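Long-range contacts in beta-glucosidase (Chaetomella raphigera, PDB 6JXG), which probably hydrolyses terminal, non-reducing beta-D-glucosyl residues, releasing beta-D-glucose, as a family 3 glycoside hydrolase of cellulose breakdown: residues I114-P118 and D549-E553; A120-W124 and D439-G443; E161-N165 and Q450-R454. All blocks are in the same frame, centred on the assembly; numbering follows the deposited sequence.

Interaction 1 (I114-P118 and D549-E553); sequences IGKIP and DNFPE
Lys116 carries this contact almost alone, its ammonium group reaching into a three-sided seat built by Asp549, Phe551 and Glu553. The chain bends at chi2, chi3 and chi4, and chi1 (129°) lies away from a staggered value, so the position of NZ is bought with some torsional cost. NZ forms salt bridges to two carboxylates: to Asp549 OD2 at 2.6 Å, on that oxygen's syn lone pair, and to Glu553 OE2 at 2.7 Å, approached from above the carboxylate plane by 37°. The third side is aromatic. NZ stands 4.2 Å from the centroid of the Phe551 ring and 10° off its normal, a cation-pi geometry, while CE makes a CH-pi contact over the same face, offset toward the rim. The seat has its own brace: Asp549 OD1 accepts from Phe551 N at 2.9 Å, an Asx turn that ties the acidic residue to the ring's backbone. With a leucine in place of Lys116, Asp549 OD2 and Glu553 OE2, 4.9 Å apart, would probably be left facing each other without their shared cation. Ile117 follows with a lighter touch, its CD1 lying 4.2 Å from Asp549 OD2. The salt bridges tie the TIM-barrel N-terminal domain, in its loop between strand 105-106 and helix 131-147, to the C-terminal domain between helices 511-519 and 559-564. Glu161 accepts hydrogen bonds from the backbone of Ile114, Gly115 and Lys116; Asp549 pairs by backbone with Ser170 and Asn172, and Phe551 meets Tyr182 of helix 175-182 edge-to-face.

Interaction 2 (A120-W124 and D439-G443); sequences AGRNW and DSGEG
Gly121, in a type I turn from Ala120 to Asn123, sits against the extended backbone of Gly441 with their CA atoms 4.6 Å apart, close enough for a CA-H...O contact from Gly121 CA to Gly441 O at 3.5 Å. A side chain on Gly121 would run into that oxygen. Ser440 OG, turned between its backbone N and carbonyl carbon, donates to Gly121 O at 2.8 Å from 39° above the carbonyl plane, and a water donating to both Ala120 O and Ser440 OG adds a second link. Trp124 NE1 also reaches Gly121 O, at 2.9 Å, but the N-H...O angle of 124° makes this bond weak; the indole presents its edge to Gly441 CA. Arg122 and Glu442 lie side by side, their guanidinium and carboxylate planes only 5° apart and stacked. With Glu442 OE2 over the guanidinium centre, 3.6 Å from Arg122 NH2, this is a salt bridge by charge alone. Arg122 NE also has a salt bridge to Glu125, Glu442 OE2 accepts from Ser385 OG, and Glu442 OE1 has Arg166. Residues 120-124 follow strand 105-106 and precede helix 131-147, whereas 439-443 leave the end of strand 431-438 in the C-terminal domain's sheet.

Interaction 3 (E161-N165 and Q450-R454); sequences EQETN and QLGDR
The Asp453 carboxylate is the flat group that takes the load: one oxygen is met on its syn side by Glu163 N, while Thr164 N and Thr164 OG1 both reach the other from a single face, OG1 on the anti side. The loop after strand 151-157 of the N-terminal domain here meets strand 450-451, paired antiparallel with 446-447, and the turn after it in the C-terminal domain. That chain makes two gamma turns, an inverse one centred on Leu451 and, closed by Asp453 N to Leu451 O, a classic one at Gly452. Glu163 N to Asp453 OD1 is 3.0 Å and nearly straight (166°). OD2 is gripped twice, by Thr164 N at 2.8 Å, from 45° above the plane, and by Thr164 OG1 at 2.6 Å. Asp453 CG stands beside its own backbone N (chi1 -64°), aiming the carboxylate at these residues. The Glu163 carboxylate, roughly perpendicular to it, bonds instead to Gly443 N. Gln162 NE2 donates to Val545 O and, almost linearly, to Thr164 O at 3.0 Å, the latter oxygen lying in the amide plane of Gln162. Finally, a water bridges the two segments, donating to Thr164 OG1 and to Leu451 O, each at 2.8 Å.

In the fold
Along the chain the order is 114-118, 120-124, 161-165, 439-443, 450-454, 549-553, so interactions 2 and 3 cross one another and both are nested inside the loop closed by interaction 1. The centres of interactions 2 and 3 lie about 7 Å apart, with interaction 1 about 15 Å from interaction 2 and 13 Å from interaction 3. The first segments come from loops after the adjacent parallel strands 105-106 and 151-157 of the N-terminal domain; the second segments all belong to the C-terminal domain. Hydrogen bonds from Gly121 N to Asp453 OD1 and from Arg454 NH2 to Pro118 O join neighbouring contacts, making one continuous, largely buried interface between the two domains.

Interaction 1 (I114-P118 and D549-E553)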
loop_
_atom_site.group_PDB
_atom_site.type_symbol
_atom_site.label_atom_id
_atom_site.label_comp_id
_atom_site.label_asym_id
_atom_site.label_seq_id
_atom_site.Cartn_x
_atom_site.Cartn_y
_atom_site.Cartn_z
ATOM N N ILE A 114 0.783 -0.072 8.109
ATOM C CA ILE A 114 1.441 -1.180 7.410
ATOM C C ILE A 114 0.504 -2.395 7.402
ATOM O O ILE A 114 0.582 -3.243 6.503
ATOM C CB ILE A 114 2.828 -1.562 7.990
ATOM C CG1 ILE A 114 2.729 -2.210 9.376
ATOM C CG2 ILE A 114 3.812 -0.371 8.022
ATOM C CD1 ILE A 114 4.115 -2.696 9.906
ATOM N N GLY A 115 -0.400 -2.487 8.401
ATOM C CA GLY A 115 -1.327 -3.588 8.519
ATOM C C GLY A 115 -0.929 -4.672 9.535
ATOM O O GLY A 115 -1.195 -5.812 9.295
ATOM N N LYS A 116 -0.338 -4.261 10.670
ATOM C CA LYS A 116 0.031 -5.136 11.776
ATOM C C LYS A 116 -1.178 -5.902 12.346
ATOM O O LYS A 116 -1.001 -7.027 12.891
ATOM C CB LYS A 116 0.715 -4.340 12.912
ATOM C CG LYS A 116 0.094 -4.591 14.303
ATOM C CD LYS A 116 0.184 -3.398 15.103
ATOM C CE LYS A 116 -0.884 -3.044 16.063
ATOM N NZ LYS A 116 -0.804 -3.625 17.398
ATOM N N ILE A 117 -2.362 -5.308 12.212
ATOM C CA ILE A 117 -3.646 -5.921 12.658
ATOM C C ILE A 117 -4.411 -6.364 11.440
ATOM O O ILE A 117 -4.875 -5.529 10.636
ATOM C CB ILE A 117 -4.517 -4.966 13.514
ATOM C CG1 ILE A 117 -3.744 -4.482 14.735
ATOM C CG2 ILE A 117 -5.856 -5.612 13.841
ATOM C CD1 ILE A 117 -4.348 -3.298 15.418
ATOM N N PRO A 118 -4.555 -7.683 11.266
ATOM C CA PRO A 118 -5.097 -8.163 9.973
ATOM C C PRO A 118 -6.533 -7.667 9.646
ATOM O O PRO A 118 -6.907 -7.537 8.449
ATOM C CB PRO A 118 -5.016 -9.676 10.103
ATOM C CG PRO A 118 -4.926 -9.931 11.564
ATOM C CD PRO A 118 -4.267 -8.769 12.219
ATOM N N ASP A 549 -3.200 1.331 22.280
ATOM C CA ASP A 549 -2.406 0.195 21.837
ATOM C C ASP A 549 -0.956 0.432 22.259
ATOM O O ASP A 549 -0.324 1.372 21.820
ATOM C CB ASP A 549 -2.568 -0.016 20.320
ATOM C CG ASP A 549 -1.943 -1.334 19.818
ATOM O OD1 ASP A 549 -1.215 -2.019 20.570
ATOM O OD2 ASP A 549 -2.161 -1.699 18.610
ATOM N N ASN A 550 -0.430 -0.428 23.142
ATOM C CA ASN A 550 0.961 -0.325 23.590
ATOM C C ASN A 550 1.914 -1.223 22.821
ATOM O O ASN A 550 3.089 -1.391 23.147
ATOM C CB ASN A 550 1.059 -0.546 25.099
ATOM C CG ASN A 550 0.375 0.592 25.855
ATOM O OD1 ASN A 550 0.897 1.690 25.959
ATOM N ND2 ASN A 550 -0.785 0.313 26.369
ATOM N N PHE A 551 1.398 -1.762 21.741
ATOM C CA PHE A 551 2.219 -2.484 20.803
ATOM C C PHE A 551 3.122 -3.530 21.526
ATOM O O PHE A 551 4.314 -3.556 21.314
ATOM C CB PHE A 551 3.037 -1.589 19.915
ATOM C CG PHE A 551 2.225 -0.835 18.855
ATOM C CD1 PHE A 551 1.218 0.075 19.218
ATOM C CD2 PHE A 551 2.461 -0.998 17.518
ATOM C CE1 PHE A 551 0.496 0.775 18.259
ATOM C CE2 PHE A 551 1.745 -0.283 16.576
ATOM C CZ PHE A 551 0.733 0.549 16.944
ATOM N N PRO A 552 2.543 -4.379 22.399
ATOM C CA PRO A 552 3.408 -5.286 23.197
ATOM C C PRO A 552 4.095 -6.367 22.339
ATOM O O PRO A 552 5.095 -6.916 22.707
ATOM C CB PRO A 552 2.412 -5.896 24.212
ATOM C CG PRO A 552 1.140 -5.890 23.457
ATOM C CD PRO A 552 1.137 -4.557 22.756
ATOM N N GLU A 553 3.586 -6.590 21.141
ATOM C CA GLU A 553 4.140 -7.592 20.236
ATOM C C GLU A 553 5.444 -7.118 19.681
ATOM O O GLU A 553 6.209 -7.902 19.156
ATOM C CB GLU A 553 3.141 -7.888 19.111
ATOM C CG GLU A 553 2.806 -6.745 18.142
ATOM C CD GLU A 553 1.760 -5.749 18.623
ATOM O OE1 GLU A 553 1.041 -5.970 19.649
ATOM O OE2 GLU A 553 1.653 -4.665 17.983
#

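Interaction 2 (A120-W124 and D439-G443)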
loop_
_atom_site.group_PDB
_atom_site.type_symbol
_atom_site.label_atom_id
_atom_site.label_comp_id
_atom_site.label_asym_id
_atom_site.label_seq_id
_atom_site.Cartn_x
_atom_site.Cartn_y
_atom_site.Cartn_z
ATOM N N ALA A 120 -7.672 -4.668 10.393
ATOM C CA ALA A 120 -7.770 -3.232 10.288
ATOM C C ALA A 120 -8.191 -2.741 8.900
ATOM O O ALA A 120 -7.880 -3.320 7.837
ATOM C CB ALA A 120 -6.521 -2.556 10.815
ATOM N N GLY A 121 -9.033 -1.716 8.895
ATOM C CA GLY A 121 -9.869 -1.501 7.711
ATOM C C GLY A 121 -9.218 -0.877 6.473
ATOM O O GLY A 121 -9.793 -0.968 5.389
ATOM N N ARG A 122 -8.058 -0.233 6.641
ATOM C CA ARG A 122 -7.416 0.453 5.511
ATOM C C ARG A 122 -6.148 -0.234 5.000
ATOM O O ARG A 122 -5.412 0.313 4.165
ATOM C CB ARG A 122 -7.099 1.870 5.918
ATOM C CG ARG A 122 -8.352 2.679 6.202
ATOM C CD ARG A 122 -7.952 4.093 6.616
ATOM N NE ARG A 122 -7.605 4.864 5.383
ATOM C CZ ARG A 122 -7.348 6.172 5.352
ATOM N NH1 ARG A 122 -7.325 6.873 6.474
ATOM N NH2 ARG A 122 -7.093 6.769 4.196
ATOM N N ASN A 123 -5.910 -1.443 5.439
ATOM C CA ASN A 123 -4.614 -2.090 5.134
ATOM C C ASN A 123 -4.395 -2.348 3.650
ATOM O O ASN A 123 -3.315 -2.226 3.156
ATOM C CB ASN A 123 -4.443 -3.401 5.935
ATOM C CG ASN A 123 -4.416 -3.185 7.419
ATOM O OD1 ASN A 123 -4.242 -2.087 7.884
ATOM N ND2 ASN A 123 -4.505 -4.280 8.175
ATOM N N TRP A 124 -5.461 -2.641 2.962
ATOM C CA TRP A 124 -5.506 -2.704 1.482
ATOM C C TRP A 124 -4.996 -1.497 0.705
ATOM O O TRP A 124 -4.467 -1.656 -0.437
ATOM C CB TRP A 124 -6.922 -3.069 0.990
ATOM C CG TRP A 124 -7.959 -2.115 1.369
ATOM C CD1 TRP A 124 -8.652 -2.083 2.530
ATOM C CD2 TRP A 124 -8.318 -0.927 0.636
ATOM N NE1 TRP A 124 -9.526 -0.995 2.520
ATOM C CE2 TRP A 124 -9.314 -0.266 1.370
ATOM C CE3 TRP A 124 -7.930 -0.398 -0.601
ATOM C CZ2 TRP A 124 -9.948 0.928 0.907
ATOM C CZ3 TRP A 124 -8.541 0.821 -1.070
ATOM C CH2 TRP A 124 -9.541 1.454 -0.319
ATOM N N ASP A 439 -14.426 -7.351 2.692
ATOM C CA ASP A 439 -14.244 -5.946 2.449
ATOM C C ASP A 439 -13.985 -5.189 3.725
ATOM O O ASP A 439 -14.182 -5.685 4.823
ATOM C CB ASP A 439 -15.500 -5.409 1.687
ATOM C CG ASP A 439 -15.297 -4.116 0.960
ATOM O OD1 ASP A 439 -14.132 -3.629 0.837
ATOM O OD2 ASP A 439 -16.375 -3.579 0.471
ATOM N N SER A 440 -13.522 -3.953 3.569
ATOM C CA SER A 440 -13.311 -3.075 4.714
ATOM C C SER A 440 -12.966 -1.700 4.137
ATOM O O SER A 440 -12.801 -1.523 2.934
ATOM C CB SER A 440 -12.186 -3.620 5.642
ATOM O OG SER A 440 -10.862 -3.523 5.102
ATOM N N GLY A 441 -12.781 -0.762 5.030
ATOM C CA GLY A 441 -12.523 0.609 4.646
ATOM C C GLY A 441 -12.236 1.543 5.783
ATOM O O GLY A 441 -12.024 1.143 6.941
ATOM N N GLU A 442 -12.175 2.819 5.419
ATOM C CA GLU A 442 -11.915 3.863 6.334
ATOM C C GLU A 442 -13.049 4.022 7.369
ATOM O O GLU A 442 -14.228 3.808 7.086
ATOM C CB GLU A 442 -11.691 5.182 5.540
ATOM C CG GLU A 442 -11.205 6.312 6.411
ATOM C CD GLU A 442 -10.806 7.561 5.617
ATOM O OE1 GLU A 442 -10.521 8.591 6.272
ATOM O OE2 GLU A 442 -10.607 7.443 4.399
ATOM N N GLY A 443 -12.661 4.361 8.558
ATOM C CA GLY A 443 -13.618 4.391 9.670
ATOM C C GLY A 443 -14.573 5.582 9.771
ATOM O O GLY A 443 -14.868 5.993 10.872
HETATM O O HOH W 1 -9.138 -5.303 6.457
HETATM O O HOH W 2 -7.549 9.700 6.371
#

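Interaction 3 (E161-N165 and Q450-R454)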
loop_
_atom_site.group_PDB
_atom_site.type_symbol
_atom_site.label_atom_id
_atom_site.label_comp_id
_atom_site.label_asym_id
_atom_site.label_seq_id
_atom_site.Cartn_x
_atom_site.Cartn_y
_atom_site.Cartn_z
ATOM N N GLU A 161 -2.918 2.220 13.003
ATOM C CA GLU A 161 -2.982 0.806 12.609
ATOM C C GLU A 161 -4.400 0.233 12.750
ATOM O O GLU A 161 -4.580 -0.945 12.528
ATOM C CB GLU A 161 -1.912 0.005 13.358
ATOM C CG GLU A 161 -0.484 0.432 12.971
ATOM C CD GLU A 161 -0.100 -0.046 11.557
ATOM O OE1 GLU A 161 -0.692 -1.100 11.131
ATOM O OE2 GLU A 161 0.794 0.629 10.899
ATOM N N GLN A 162 -5.353 1.039 13.224
ATOM C CA GLN A 162 -6.786 0.644 13.215
ATOM C C GLN A 162 -7.681 1.849 13.044
ATOM O O GLN A 162 -7.336 2.958 13.441
ATOM C CB GLN A 162 -7.184 -0.129 14.481
ATOM C CG GLN A 162 -7.028 0.719 15.770
ATOM C CD GLN A 162 -7.420 -0.095 17.003
ATOM O OE1 GLN A 162 -6.847 -1.171 17.249
ATOM N NE2 GLN A 162 -8.446 0.353 17.701
ATOM N N GLU A 163 -8.876 1.611 12.488
ATOM C CA GLU A 163 -9.856 2.663 12.267
ATOM C C GLU A 163 -10.718 2.935 13.519
ATOM O O GLU A 163 -11.138 4.063 13.776
ATOM C CB GLU A 163 -10.780 2.297 11.112
ATOM C CG GLU A 163 -10.020 2.307 9.797
ATOM C CD GLU A 163 -9.393 3.655 9.580
ATOM O OE1 GLU A 163 -10.122 4.619 9.210
ATOM O OE2 GLU A 163 -8.158 3.781 9.842
ATOM N N THR A 164 -10.934 1.883 14.296
ATOM C CA THR A 164 -11.649 1.990 15.556
ATOM C C THR A 164 -10.984 3.001 16.509
ATOM O O THR A 164 -9.782 2.889 16.907
ATOM C CB THR A 164 -11.796 0.612 16.215
ATOM O OG1 THR A 164 -12.504 -0.288 15.337
ATOM C CG2 THR A 164 -12.615 0.737 17.559
ATOM N N ASN A 165 -11.745 4.036 16.847
ATOM C CA ASN A 165 -11.298 5.139 17.713
ATOM C C ASN A 165 -10.041 5.821 17.214
ATOM O O ASN A 165 -9.263 6.296 17.978
ATOM C CB ASN A 165 -10.998 4.660 19.173
ATOM C CG ASN A 165 -12.192 3.968 19.823
ATOM O OD1 ASN A 165 -13.303 4.330 19.604
ATOM N ND2 ASN A 165 -11.936 2.938 20.575
ATOM N N GLN A 450 -19.892 -2.850 10.405
ATOM C CA GLN A 450 -18.421 -2.744 10.642
ATOM C C GLN A 450 -17.995 -1.335 10.213
ATOM O O GLN A 450 -18.074 -0.988 9.042
ATOM C CB GLN A 450 -17.698 -3.829 9.846
ATOM C CG GLN A 450 -18.032 -5.193 10.413
ATOM C CD GLN A 450 -17.752 -6.360 9.493
ATOM O OE1 GLN A 450 -16.638 -6.894 9.454
ATOM N NE2 GLN A 450 -18.763 -6.794 8.801
ATOM N N LEU A 451 -17.640 -0.540 11.209
ATOM C CA LEU A 451 -17.203 0.837 11.063
ATOM C C LEU A 451 -15.690 0.771 10.708
ATOM O O LEU A 451 -14.838 0.785 11.598
ATOM C CB LEU A 451 -17.356 1.528 12.371
ATOM C CG LEU A 451 -17.593 3.066 12.383
ATOM C CD1 LEU A 451 -17.178 3.725 13.634
ATOM C CD2 LEU A 451 -17.299 3.852 11.126
ATOM N N GLY A 452 -15.415 0.698 9.412
ATOM C CA GLY A 452 -14.053 0.568 8.879
ATOM C C GLY A 452 -13.390 -0.791 9.039
ATOM O O GLY A 452 -13.180 -1.502 8.077
ATOM N N ASP A 453 -12.958 -1.080 10.265
ATOM C CA ASP A 453 -12.320 -2.344 10.605
ATOM C C ASP A 453 -13.271 -3.521 10.488
ATOM O O ASP A 453 -14.451 -3.387 10.788
ATOM C CB ASP A 453 -11.835 -2.312 12.076
ATOM C CG ASP A 453 -10.755 -1.280 12.352
ATOM O OD1 ASP A 453 -9.921 -0.979 11.441
ATOM O OD2 ASP A 453 -10.701 -0.804 13.528
ATOM N N ARG A 454 -12.737 -4.671 10.083
ATOM C CA ARG A 454 -13.432 -5.912 10.033
ATOM C C ARG A 454 -13.592 -6.529 11.417
ATOM O O ARG A 454 -12.715 -6.447 12.274
ATOM C CB ARG A 454 -12.715 -6.953 9.149
ATOM C CG ARG A 454 -12.602 -6.520 7.704
ATOM C CD ARG A 454 -11.987 -7.579 6.857
ATOM N NE ARG A 454 -10.571 -7.767 6.955
ATOM C CZ ARG A 454 -9.962 -8.911 6.648
ATOM N NH1 ARG A 454 -10.632 -10.033 6.359
ATOM N NH2 ARG A 454 -8.658 -8.974 6.668
HETATM O O HOH W 3 -14.912 0.874 14.385
#